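Local structure of triacylglycerol lipase (Clostridium botulinum, 5AH1) at residues Leu58-Glu63 with Phe329-Gln334; Asn128-Cys133 with Glu148-Lys153; Glu134-Ile139 with Ile210-Glu215; Val402-Asn407 with Ile412-Ala417. The protein probably hydrolyses triacylglycerols and other carboxylic esters, including synthetic polyesters, as a zinc-binding alpha/beta-hydrolase. One frame throughout, in Å; residues are numbered along the deposited sequence. Where two conformers were deposited one is given.

Contact 1: Leu58-Glu63 with Phe329-Gln334; sequences LKFPVE and FSWTTQ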
# COMPACT_ATOMS: atom_id res chain seq x y z
N LEU A 58 -8.33 7.87 16.94
CA LEU A 58 -8.62 8.55 15.69
C LEU A 58 -10.12 8.48 15.47
O LEU A 58 -10.73 7.43 15.65
CB LEU A 58 -7.88 7.88 14.54
CG LEU A 58 -7.77 8.70 13.26
CD1 LEU A 58 -6.87 9.91 13.47
CD2 LEU A 58 -7.23 7.84 12.11
N LYS A 59 -10.72 9.59 15.06
CA LYS A 59 -12.16 9.67 14.85
C LYS A 59 -12.54 9.58 13.39
O LYS A 59 -12.08 10.37 12.55
CB LYS A 59 -12.71 10.96 15.46
CG LYS A 59 -12.47 11.05 16.95
CD LYS A 59 -13.02 12.36 17.51
CE LYS A 59 -12.88 12.42 19.02
NZ LYS A 59 -13.80 13.45 19.60
N PHE A 60 -13.41 8.62 13.07
CA PHE A 60 -13.88 8.49 11.71
C PHE A 60 -14.76 9.72 11.43
O PHE A 60 -15.59 10.08 12.26
CB PHE A 60 -14.62 7.17 11.51
CG PHE A 60 -14.93 6.89 10.09
CD1 PHE A 60 -13.96 6.34 9.27
CD2 PHE A 60 -16.17 7.20 9.55
CE1 PHE A 60 -14.20 6.11 7.93
CE2 PHE A 60 -16.42 6.97 8.21
CZ PHE A 60 -15.44 6.41 7.40
N PRO A 61 -14.57 10.39 10.29
CA PRO A 61 -15.09 11.76 10.18
C PRO A 61 -16.54 11.93 9.74
O PRO A 61 -17.07 13.01 9.93
CB PRO A 61 -14.17 12.39 9.14
CG PRO A 61 -13.82 11.24 8.27
CD PRO A 61 -13.63 10.08 9.20
N VAL A 62 -17.16 10.90 9.16
CA VAL A 62 -18.49 11.08 8.58
C VAL A 62 -19.38 9.89 8.87
O VAL A 62 -18.91 8.79 9.17
CB VAL A 62 -18.42 11.30 7.04
CG1 VAL A 62 -17.60 12.53 6.71
CG2 VAL A 62 -17.82 10.08 6.35
N GLU A 63 -20.67 10.15 8.82
CA GLU A 63 -21.66 9.08 8.80
C GLU A 63 -21.95 8.73 7.35
O GLU A 63 -21.76 9.54 6.43
CB GLU A 63 -22.96 9.52 9.50
CG GLU A 63 -22.85 9.61 11.02
CD GLU A 63 -22.75 8.25 11.72
OE1 GLU A 63 -23.56 7.33 11.40
OE2 GLU A 63 -21.86 8.09 12.58
N PHE A 329 -12.54 4.89 -2.81
CA PHE A 329 -12.32 5.84 -1.72
C PHE A 329 -10.86 6.07 -1.56
O PHE A 329 -10.09 5.13 -1.57
CB PHE A 329 -12.90 5.28 -0.41
CG PHE A 329 -14.38 5.03 -0.49
CD1 PHE A 329 -15.29 6.06 -0.25
CD2 PHE A 329 -14.86 3.79 -0.84
CE1 PHE A 329 -16.64 5.85 -0.34
CE2 PHE A 329 -16.21 3.57 -0.95
CZ PHE A 329 -17.10 4.60 -0.70
N SER A 330 -10.49 7.31 -1.31
CA SER A 330 -9.09 7.64 -1.00
C SER A 330 -8.99 8.44 0.28
O SER A 330 -9.78 9.37 0.52
CB SER A 330 -8.46 8.42 -2.14
OG SER A 330 -9.23 9.58 -2.39
N TRP A 331 -8.00 8.07 1.08
CA TRP A 331 -7.66 8.72 2.34
C TRP A 331 -6.23 9.23 2.26
O TRP A 331 -5.32 8.49 1.87
CB TRP A 331 -7.81 7.73 3.48
CG TRP A 331 -9.21 7.25 3.65
CD1 TRP A 331 -9.78 6.17 3.05
CD2 TRP A 331 -10.23 7.86 4.44
NE1 TRP A 331 -11.10 6.06 3.43
CE2 TRP A 331 -11.40 7.08 4.30
CE3 TRP A 331 -10.27 8.99 5.27
CZ2 TRP A 331 -12.59 7.39 4.95
CZ3 TRP A 331 -11.45 9.30 5.91
CH2 TRP A 331 -12.60 8.50 5.76
N THR A 332 -6.06 10.50 2.63
CA THR A 332 -4.80 11.22 2.59
C THR A 332 -4.33 11.50 4.02
O THR A 332 -5.11 12.03 4.83
CB THR A 332 -4.98 12.57 1.85
OG1 THR A 332 -5.37 12.32 0.49
CG2 THR A 332 -3.68 13.38 1.87
N THR A 333 -3.10 11.12 4.32
CA THR A 333 -2.45 11.46 5.57
C THR A 333 -1.48 12.61 5.35
O THR A 333 -0.84 12.69 4.29
CB THR A 333 -1.71 10.23 6.17
OG1 THR A 333 -1.15 9.43 5.11
CG2 THR A 333 -2.67 9.36 6.96
N GLN A 334 -1.34 13.46 6.36
CA GLN A 334 -0.40 14.58 6.33
C GLN A 334 0.21 14.77 7.70
O GLN A 334 -0.50 14.70 8.70
CB GLN A 334 -1.11 15.87 5.91
CG GLN A 334 -0.19 17.09 5.98
CD GLN A 334 -0.83 18.35 5.48
OE1 GLN A 334 -1.94 18.35 4.95
NE2 GLN A 334 -0.11 19.45 5.63

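Contact 2: Asn128-Cys133 with Glu148-Lys153; sequences NWDRAC and EAHAKK. With ZN (zinc ion), chain B.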
# COMPACT_ATOMS: atom_id res chain seq x y z
N ASN A 128 3.84 -3.71 -8.70
CA ASN A 128 2.40 -3.80 -8.51
C ASN A 128 1.78 -4.93 -9.34
O ASN A 128 0.85 -5.59 -8.89
CB ASN A 128 1.75 -2.45 -8.82
CG ASN A 128 1.85 -1.50 -7.66
OD1 ASN A 128 1.40 -1.83 -6.55
ND2 ASN A 128 2.40 -0.31 -7.88
N TRP A 129 2.28 -5.15 -10.55
CA TRP A 129 1.81 -6.29 -11.33
C TRP A 129 2.06 -7.59 -10.56
O TRP A 129 1.16 -8.43 -10.37
CB TRP A 129 2.53 -6.35 -12.67
CG TRP A 129 2.19 -7.57 -13.50
CD1 TRP A 129 2.70 -8.84 -13.35
CD2 TRP A 129 1.28 -7.63 -14.61
NE1 TRP A 129 2.16 -9.67 -14.30
CE2 TRP A 129 1.29 -8.96 -15.09
CE3 TRP A 129 0.44 -6.70 -15.25
CZ2 TRP A 129 0.55 -9.36 -16.20
CZ3 TRP A 129 -0.30 -7.11 -16.34
CH2 TRP A 129 -0.25 -8.43 -16.79
N ASP A 130 3.30 -7.77 -10.09
CA ASP A 130 3.64 -9.02 -9.42
C ASP A 130 2.79 -9.17 -8.15
O ASP A 130 2.27 -10.24 -7.86
CB ASP A 130 5.13 -9.08 -9.06
CG ASP A 130 6.07 -9.22 -10.29
OD1 ASP A 130 5.61 -9.18 -11.46
OD2 ASP A 130 7.29 -9.39 -10.05
N ARG A 131 2.68 -8.08 -7.40
CA ARG A 131 1.87 -8.08 -6.18
C ARG A 131 0.39 -8.37 -6.44
O ARG A 131 -0.25 -9.03 -5.65
CB ARG A 131 2.07 -6.77 -5.44
CG ARG A 131 3.48 -6.66 -4.81
CD ARG A 131 3.81 -5.24 -4.39
NE ARG A 131 2.73 -4.56 -3.66
CZ ARG A 131 2.76 -4.23 -2.37
NH1 ARG A 131 3.72 -4.64 -1.55
NH2 ARG A 131 1.75 -3.53 -1.89
N ALA A 132 -0.14 -7.87 -7.55
CA ALA A 132 -1.52 -8.16 -7.90
C ALA A 132 -1.73 -9.65 -8.23
O ALA A 132 -2.73 -10.24 -7.82
CB ALA A 132 -1.98 -7.29 -9.05
N CYS A 133 -0.78 -10.25 -8.95
CA CYS A 133 -0.85 -11.67 -9.24
C CYS A 133 -0.76 -12.48 -7.95
O CYS A 133 -1.44 -13.49 -7.79
CB CYS A 133 0.28 -12.08 -10.19
SG CYS A 133 0.19 -11.32 -11.85
N GLU A 148 2.81 -15.66 -18.77
CA GLU A 148 3.93 -16.00 -19.65
C GLU A 148 4.55 -14.75 -20.28
O GLU A 148 5.78 -14.60 -20.31
CB GLU A 148 3.50 -16.97 -20.74
CG GLU A 148 4.64 -17.39 -21.67
CD GLU A 148 4.19 -18.42 -22.67
OE1 GLU A 148 4.14 -19.62 -22.31
OE2 GLU A 148 3.86 -18.04 -23.81
N ALA A 149 3.71 -13.89 -20.83
CA ALA A 149 4.20 -12.76 -21.59
C ALA A 149 5.00 -11.83 -20.68
O ALA A 149 6.10 -11.41 -21.02
CB ALA A 149 3.07 -12.03 -22.28
N HIS A 150 4.43 -11.50 -19.54
CA HIS A 150 5.09 -10.65 -18.58
C HIS A 150 6.40 -11.25 -18.11
O HIS A 150 7.43 -10.57 -18.08
CB HIS A 150 4.16 -10.44 -17.38
CG HIS A 150 4.80 -9.70 -16.25
ND1 HIS A 150 4.63 -8.34 -16.06
CD2 HIS A 150 5.60 -10.13 -15.25
CE1 HIS A 150 5.31 -7.97 -14.98
NE2 HIS A 150 5.91 -9.04 -14.48
N ALA A 151 6.37 -12.53 -17.76
CA ALA A 151 7.57 -13.17 -17.23
C ALA A 151 8.67 -13.20 -18.29
O ALA A 151 9.86 -13.04 -17.98
CB ALA A 151 7.24 -14.56 -16.73
N LYS A 152 8.29 -13.40 -19.54
CA LYS A 152 9.27 -13.40 -20.61
C LYS A 152 9.84 -12.00 -20.81
O LYS A 152 11.05 -11.83 -20.97
CB LYS A 152 8.66 -13.90 -21.92
CG LYS A 152 9.67 -13.94 -23.06
CD LYS A 152 9.06 -14.54 -24.31
CE LYS A 152 10.05 -14.56 -25.47
NZ LYS A 152 9.46 -15.21 -26.68
N LYS A 153 8.98 -10.99 -20.83
CA LYS A 153 9.42 -9.62 -21.03
C LYS A 153 10.40 -9.15 -19.96
O LYS A 153 11.41 -8.51 -20.27
CB LYS A 153 8.20 -8.70 -21.06
CG LYS A 153 8.53 -7.22 -21.22
CD LYS A 153 7.27 -6.38 -21.30
CE LYS A 153 7.58 -4.91 -21.45
NZ LYS A 153 8.17 -4.65 -22.80
ZN ZN B . 7.06 -9.21 -12.75

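Contact 3: Glu134-Ile139 with Ile210-Glu215; sequences ELYAYI and ISPLFE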
# COMPACT_ATOMS: atom_id res chain seq x y z
N GLU A 134 0.11 -12.04 -7.05
CA GLU A 134 0.24 -12.69 -5.74
C GLU A 134 -1.04 -12.53 -4.93
O GLU A 134 -1.48 -13.48 -4.28
CB GLU A 134 1.45 -12.13 -5.01
CG GLU A 134 2.76 -12.49 -5.72
CD GLU A 134 3.91 -11.57 -5.38
OE1 GLU A 134 3.78 -10.70 -4.50
OE2 GLU A 134 4.98 -11.74 -6.00
N LEU A 135 -1.65 -11.35 -4.97
CA LEU A 135 -2.89 -11.09 -4.25
C LEU A 135 -4.03 -11.99 -4.74
O LEU A 135 -4.79 -12.55 -3.94
CB LEU A 135 -3.26 -9.62 -4.38
CG LEU A 135 -4.53 -9.16 -3.68
CD1 LEU A 135 -4.50 -9.51 -2.21
CD2 LEU A 135 -4.70 -7.66 -3.89
N TYR A 136 -4.14 -12.13 -6.06
CA TYR A 136 -5.10 -13.06 -6.65
C TYR A 136 -4.96 -14.47 -6.08
O TYR A 136 -5.92 -15.04 -5.57
CB TYR A 136 -4.95 -13.05 -8.18
CG TYR A 136 -5.78 -14.09 -8.87
CD1 TYR A 136 -7.12 -13.87 -9.17
CD2 TYR A 136 -5.23 -15.30 -9.23
CE1 TYR A 136 -7.88 -14.84 -9.79
CE2 TYR A 136 -5.98 -16.28 -9.84
CZ TYR A 136 -7.32 -16.05 -10.11
OH TYR A 136 -8.06 -17.02 -10.73
N ALA A 137 -3.75 -14.99 -6.09
CA ALA A 137 -3.52 -16.34 -5.58
C ALA A 137 -3.73 -16.42 -4.08
O ALA A 137 -4.20 -17.44 -3.57
CB ALA A 137 -2.12 -16.81 -5.94
N TYR A 138 -3.37 -15.36 -3.36
CA TYR A 138 -3.52 -15.35 -1.91
C TYR A 138 -4.99 -15.47 -1.52
O TYR A 138 -5.33 -16.10 -0.51
CB TYR A 138 -2.91 -14.08 -1.29
CG TYR A 138 -2.56 -14.27 0.16
CD1 TYR A 138 -3.52 -14.11 1.14
CD2 TYR A 138 -1.31 -14.72 0.54
CE1 TYR A 138 -3.22 -14.33 2.47
CE2 TYR A 138 -1.01 -14.96 1.86
CZ TYR A 138 -1.97 -14.76 2.82
OH TYR A 138 -1.69 -15.01 4.15
N ILE A 139 -5.85 -14.87 -2.33
CA ILE A 139 -7.29 -14.91 -2.07
C ILE A 139 -7.94 -16.22 -2.53
O ILE A 139 -8.63 -16.88 -1.74
CB ILE A 139 -7.99 -13.69 -2.75
CG1 ILE A 139 -7.53 -12.38 -2.11
CG2 ILE A 139 -9.51 -13.80 -2.65
CD1 ILE A 139 -7.95 -11.13 -2.87
N ILE A 210 -3.50 -20.15 -19.32
CA ILE A 210 -3.47 -18.77 -18.86
C ILE A 210 -4.15 -18.66 -17.49
O ILE A 210 -5.16 -19.31 -17.20
CB ILE A 210 -4.13 -17.83 -19.89
CG1 ILE A 210 -3.90 -16.36 -19.54
CG2 ILE A 210 -5.63 -18.15 -20.05
CD1 ILE A 210 -4.38 -15.40 -20.62
N SER A 211 -3.60 -17.83 -16.61
CA SER A 211 -4.29 -17.56 -15.35
C SER A 211 -5.65 -16.93 -15.63
O SER A 211 -5.74 -16.01 -16.43
CB SER A 211 -3.48 -16.59 -14.50
OG SER A 211 -4.21 -16.29 -13.32
N PRO A 212 -6.70 -17.38 -14.92
CA PRO A 212 -8.00 -16.72 -15.09
C PRO A 212 -7.93 -15.21 -14.84
O PRO A 212 -8.73 -14.46 -15.40
CB PRO A 212 -8.87 -17.40 -14.04
CG PRO A 212 -8.29 -18.81 -13.94
CD PRO A 212 -6.79 -18.59 -14.09
N LEU A 213 -6.99 -14.78 -13.99
CA LEU A 213 -6.83 -13.35 -13.71
C LEU A 213 -6.75 -12.53 -14.99
O LEU A 213 -7.26 -11.41 -15.06
CB LEU A 213 -5.59 -13.11 -12.84
CG LEU A 213 -5.27 -11.64 -12.52
CD1 LEU A 213 -6.47 -10.96 -11.82
CD2 LEU A 213 -4.01 -11.52 -11.69
N PHE A 214 -6.06 -13.05 -15.99
CA PHE A 214 -5.77 -12.25 -17.17
C PHE A 214 -6.87 -12.28 -18.23
O PHE A 214 -6.75 -11.60 -19.25
CB PHE A 214 -4.44 -12.70 -17.79
CG PHE A 214 -3.28 -12.66 -16.82
CD1 PHE A 214 -3.01 -11.51 -16.10
CD2 PHE A 214 -2.48 -13.77 -16.62
CE1 PHE A 214 -1.97 -11.47 -15.20
CE2 PHE A 214 -1.44 -13.73 -15.72
CZ PHE A 214 -1.19 -12.59 -15.00
N GLU A 215 -7.95 -13.04 -18.01
CA GLU A 215 -8.97 -13.18 -19.04
C GLU A 215 -10.04 -12.09 -19.01
O GLU A 215 -10.69 -11.86 -20.02
CB GLU A 215 -9.56 -14.60 -19.01
CG GLU A 215 -8.53 -15.67 -19.37
CD GLU A 215 -9.10 -17.09 -19.49
OE1 GLU A 215 -9.67 -17.60 -18.51
OE2 GLU A 215 -8.96 -17.71 -20.58

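Contact 4: Val402-Asn407 with Ile412-Ala417; sequences VIEQYN and IGQWNA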
# COMPACT_ATOMS: atom_id res chain seq x y z
N VAL A 402 -12.08 10.07 -12.56
CA VAL A 402 -12.69 11.24 -11.94
C VAL A 402 -12.42 11.18 -10.45
O VAL A 402 -12.58 10.13 -9.82
CB VAL A 402 -14.20 11.27 -12.23
CG1 VAL A 402 -14.91 12.37 -11.42
CG2 VAL A 402 -14.42 11.49 -13.71
N ILE A 403 -12.04 12.33 -9.89
CA ILE A 403 -11.85 12.51 -8.46
C ILE A 403 -12.68 13.69 -8.00
O ILE A 403 -12.57 14.78 -8.56
CB ILE A 403 -10.36 12.79 -8.11
CG1 ILE A 403 -9.45 11.69 -8.67
CG2 ILE A 403 -10.16 12.96 -6.60
CD1 ILE A 403 -7.97 12.02 -8.57
N GLU A 404 -13.50 13.48 -6.98
CA GLU A 404 -14.22 14.58 -6.34
C GLU A 404 -14.08 14.45 -4.85
O GLU A 404 -14.06 13.34 -4.31
CB GLU A 404 -15.71 14.52 -6.67
CG GLU A 404 -16.08 14.61 -8.13
CD GLU A 404 -17.60 14.52 -8.32
OE1 GLU A 404 -18.35 14.69 -7.32
OE2 GLU A 404 -18.06 14.25 -9.45
N GLN A 405 -13.99 15.58 -4.17
CA GLN A 405 -13.98 15.57 -2.72
C GLN A 405 -15.35 15.09 -2.22
O GLN A 405 -16.38 15.47 -2.76
CB GLN A 405 -13.61 16.93 -2.14
CG GLN A 405 -12.22 17.45 -2.57
CD GLN A 405 -11.06 16.51 -2.22
OE1 GLN A 405 -10.84 16.17 -1.06
NE2 GLN A 405 -10.30 16.11 -3.24
N TYR A 406 -15.33 14.24 -1.21
CA TYR A 406 -16.55 13.70 -0.64
C TYR A 406 -17.47 14.83 -0.22
O TYR A 406 -17.04 15.79 0.40
CB TYR A 406 -16.19 12.83 0.55
CG TYR A 406 -17.39 12.19 1.21
CD1 TYR A 406 -18.03 11.11 0.63
CD2 TYR A 406 -17.85 12.67 2.42
CE1 TYR A 406 -19.13 10.54 1.23
CE2 TYR A 406 -18.95 12.09 3.03
CZ TYR A 406 -19.58 11.02 2.43
OH TYR A 406 -20.67 10.44 3.03
N ASN A 407 -18.74 14.70 -0.60
CA ASN A 407 -19.72 15.78 -0.44
C ASN A 407 -20.99 15.30 0.22
O ASN A 407 -22.05 15.89 0.02
CB ASN A 407 -20.06 16.37 -1.81
CG ASN A 407 -20.85 15.39 -2.70
OD1 ASN A 407 -20.91 14.18 -2.43
ND2 ASN A 407 -21.45 15.92 -3.75
N ILE A 412 -20.33 5.87 -7.34
CA ILE A 412 -19.69 4.68 -7.88
C ILE A 412 -18.84 5.05 -9.11
O ILE A 412 -19.13 6.04 -9.81
CB ILE A 412 -20.77 3.62 -8.25
CG1 ILE A 412 -20.16 2.21 -8.26
CG2 ILE A 412 -21.47 3.98 -9.55
CD1 ILE A 412 -21.21 1.08 -8.35
N GLY A 413 -17.81 4.26 -9.37
CA GLY A 413 -17.05 4.43 -10.60
C GLY A 413 -16.08 5.59 -10.64
O GLY A 413 -15.52 5.90 -11.69
N GLN A 414 -15.84 6.22 -9.49
CA GLN A 414 -14.94 7.35 -9.41
C GLN A 414 -14.40 7.44 -7.99
O GLN A 414 -14.86 6.73 -7.09
CB GLN A 414 -15.67 8.63 -9.83
CG GLN A 414 -16.84 9.02 -8.96
CD GLN A 414 -17.51 10.24 -9.54
OE1 GLN A 414 -18.00 10.22 -10.66
NE2 GLN A 414 -17.49 11.32 -8.80
N TRP A 415 -13.43 8.31 -7.78
CA TRP A 415 -12.79 8.48 -6.47
C TRP A 415 -13.57 9.45 -5.58
O TRP A 415 -13.78 10.60 -5.94
CB TRP A 415 -11.36 8.99 -6.65
CG TRP A 415 -10.52 7.96 -7.31
CD1 TRP A 415 -10.35 7.76 -8.65
CD2 TRP A 415 -9.81 6.91 -6.66
NE1 TRP A 415 -9.57 6.66 -8.88
CE2 TRP A 415 -9.20 6.13 -7.66
CE3 TRP A 415 -9.58 6.58 -5.32
CZ2 TRP A 415 -8.43 5.01 -7.36
CZ3 TRP A 415 -8.82 5.48 -5.02
CH2 TRP A 415 -8.24 4.71 -6.03
N ASN A 416 -13.93 8.95 -4.41
CA ASN A 416 -14.56 9.71 -3.34
C ASN A 416 -13.38 10.05 -2.42
O ASN A 416 -12.93 9.21 -1.64
CB ASN A 416 -15.62 8.89 -2.62
CG ASN A 416 -16.77 8.50 -3.51
OD1 ASN A 416 -17.84 9.12 -3.46
ND2 ASN A 416 -16.61 7.45 -4.28
N ALA A 417 -12.85 11.26 -2.57
CA ALA A 417 -11.68 11.71 -1.81
C ALA A 417 -12.14 12.19 -0.44
O ALA A 417 -12.82 13.21 -0.31
CB ALA A 417 -10.92 12.80 -2.58
O HOH W 1 -13.61 7.54 -12.95

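Contact 1: Leu58-Glu63 with Phe329-Gln334
The indole nitrogen of Trp331, NE1, hydrogen-bonds to the hydroxyl of Tyr443, while the far, six-membered end of the same side chain runs into Phe60 and Pro61. No polar bond joins 58-63 to 329-334; the two meet through carbon alone. The nearest approach is Phe60 CE1 to Trp331 CH2, 3.6 Å, with Trp331 CZ2 practically as near to the same Phe60 atom. Here the two rings are canted: their planes make 53° and the centroid of the Phe60 ring lies 5.5 Å from that of the six-membered ring of Trp331, an oblique aromatic pair. Phe60 gets there because its CG is anti to the backbone N (chi1 -171°), which carries the end of the ring closer to Trp331 than its CB direction would suggest. Pro61 works differently. Its CG lies in the plane of the indole at the rim, 3.9 Å from Trp331 CZ3, and the two side chains approach from opposite directions. Pro61 also braces its neighbour, since its CD sits 3.6 Å above the plane of the Phe60 ring, toward the rim, while Val62 O lies in that ring's plane at its edge. Trp331 is buried and Pro61 is exposed, so the contact runs from interior to surface. Trp439 and Tyr443 of helix 437-448 both meet the Trp331 ring edge-to-face, and Trp439 does the same to Phe60. The irregular run 58-63 thus lies against helix 437-448 and, at Trp331, against strand 327-331, which runs between strands 221-227 and 415-417 in the central parallel sheet.

Contact 2: Asn128-Cys133 with Glu148-Lys153
Asp130 and His150 meet at a zinc ion. Asp130 OD1 binds it at 1.9 Å and His150 NE2 at 2.1 Å, which brings the two ligand atoms, Asp130 OD1 and His150 NE2, within 3.0 Å of each other through the shared metal rather than through a hydrogen bond. The carboxylate and the imidazole are steeply turned against each other, their planes 73° apart. His156 and Asp302 supply the other two protein ligands.

One step out, the imidazole is backed by Trp129, one residue before the aspartate on the same helix. The five-membered ring of Trp129 and the ring of His150 form an offset stack, centroids 3.6 Å apart and planes only 5° from parallel; the two side chains point in opposite senses and overlap flat. Both have CG anti to the backbone N, with chi1 174° in His150, and each reaches from its helix into the gap between the two. A flat neighbour of this kind limits how the imidazole can tilt. Trp129 NE1 does not bond to His150; it donates to Tyr146 O, a bond that helps to fix the indole.

Further out, Asp130 OD2, a long 2.7 Å from the zinc, accepts from Gln273 NE2, which probably helps to set the carboxylate's rotation, and the backbone N of His150 donates to Glu202 OE2. Helices 128-140 and 148-154 are therefore joined by a metal and a stack. Two aspartates and two histidines around one zinc ion, with a tryptophan beside them, recall the zinc site of the thermophilic Bacillus and Geobacillus lipases of family I.5.

Contact 3: Glu134-Ile139 with Ile210-Glu215
Tyr136 carries the whole of this contact from the helix side, meeting Ser211, Pro212 and Leu213 and so joining helix 128-140 to the loop between helix 200-204 and strand 221-227. The main interaction is CH-pi: Leu213 CB sits 4.0 Å from the centroid of the Tyr136 ring, only 8° off the ring normal, so it rests over the middle of one face. Tyr136 has its CG anti to the backbone N (chi1 173°), which sends the ring out from the helix and alongside the leucine.

Apolar packing adds to this at both ends. Near the helix, Leu213 CD2 reaches Tyr136 CB at 3.9 Å; at the far end Pro212 CB lies 4.4 Å from Tyr136 CZ. The same Pro212 CB makes a van der Waals contact with the phenol oxygen, Tyr136 OH, at 3.4 Å, and Ser211 OG approaches Tyr136 CE2 at 3.9 Å.

The side-chain hydrogen bond here stays within the loop: Leu213 N donates to Ser211 OG at 3.2 Å, an ST turn. Leu213 also packs on Leu194 and Leu195 of helix 183-197, and Tyr136 on Leu191.

With no hydrogen bond crossing between 134-139 and 210-215, the attachment rests on shape and dispersion.

Contact 4: Val402-Asn407 with Ile412-Ala417
Gln414 passes slantwise over Val402 and ends on Glu404. Its CB is 3.4 Å from Val402 O. With chi1 at 62°, CG falls between the backbone N and the carbonyl carbon, and from there the chain runs out extended. CD and OE1 pass Val402 CG1, OE1 at 3.8 Å from it. At the tip Gln414 NE2 donates to Glu404 OE2, 3.1 Å away; the acceptor lies near the amide plane, but the nitrogen sits above the carboxylate plane, 83° out of it, with the two flat groups 71° apart.

Besides this side-chain bond, the backbones pair as parallel strands. Val402 O accepts from Trp415 N at 2.9 Å, and Trp415 O accepts in return from Glu404 N. Two residues on, Glu404 O takes Ala417 N and Ala417 O takes Tyr406 N, the last also at 2.9 Å. All four bonds are close to straight. Ile403, Trp415, Gln405 and Ala417 share one face of the sheet: Ile403 CG1 packs 3.9 Å from Trp415 CB, and the bent side chain of Gln405 brings NE2 to 3.4 Å from Ala417 CB. Before the first backbone bond, a water bridges Val402 N and Gly413 O.

Trp415 NE1 bonds to Asp401, and Asn416 ND2 to Tyr328 O of the neighbouring strand 327-331. Strand 403-405 is the outermost of the main sheet on this side, and the short link to 415-417 contains no helix. This is the parallel edge of an alpha/beta-hydrolase sheet, its last two strands joined without the usual intervening helix.

How the contacts relate
Contacts 1 and 4 lie toward the 403-405 edge of the central sheet, where strands 327-331 and 415-417 run side by side and Ser330 probably hydrogen-bonds to Asn416. Contacts 2 and 3 share helix 128-140 far from there, and touch where Phe214 packs on Trp129 and Cys133; the centres of contacts 1 and 2 are about 33 Å apart, across the middle of the chain. Contact 2 is the buried one, and metal and ring stack dominate it. The other three grade from interior to surface. Contact 4 relies on strand backbone bonds, whereas across contacts 1 and 3 irregular chain meets its partner by aromatic and aliphatic packing, with no hydrogen bond between the segments.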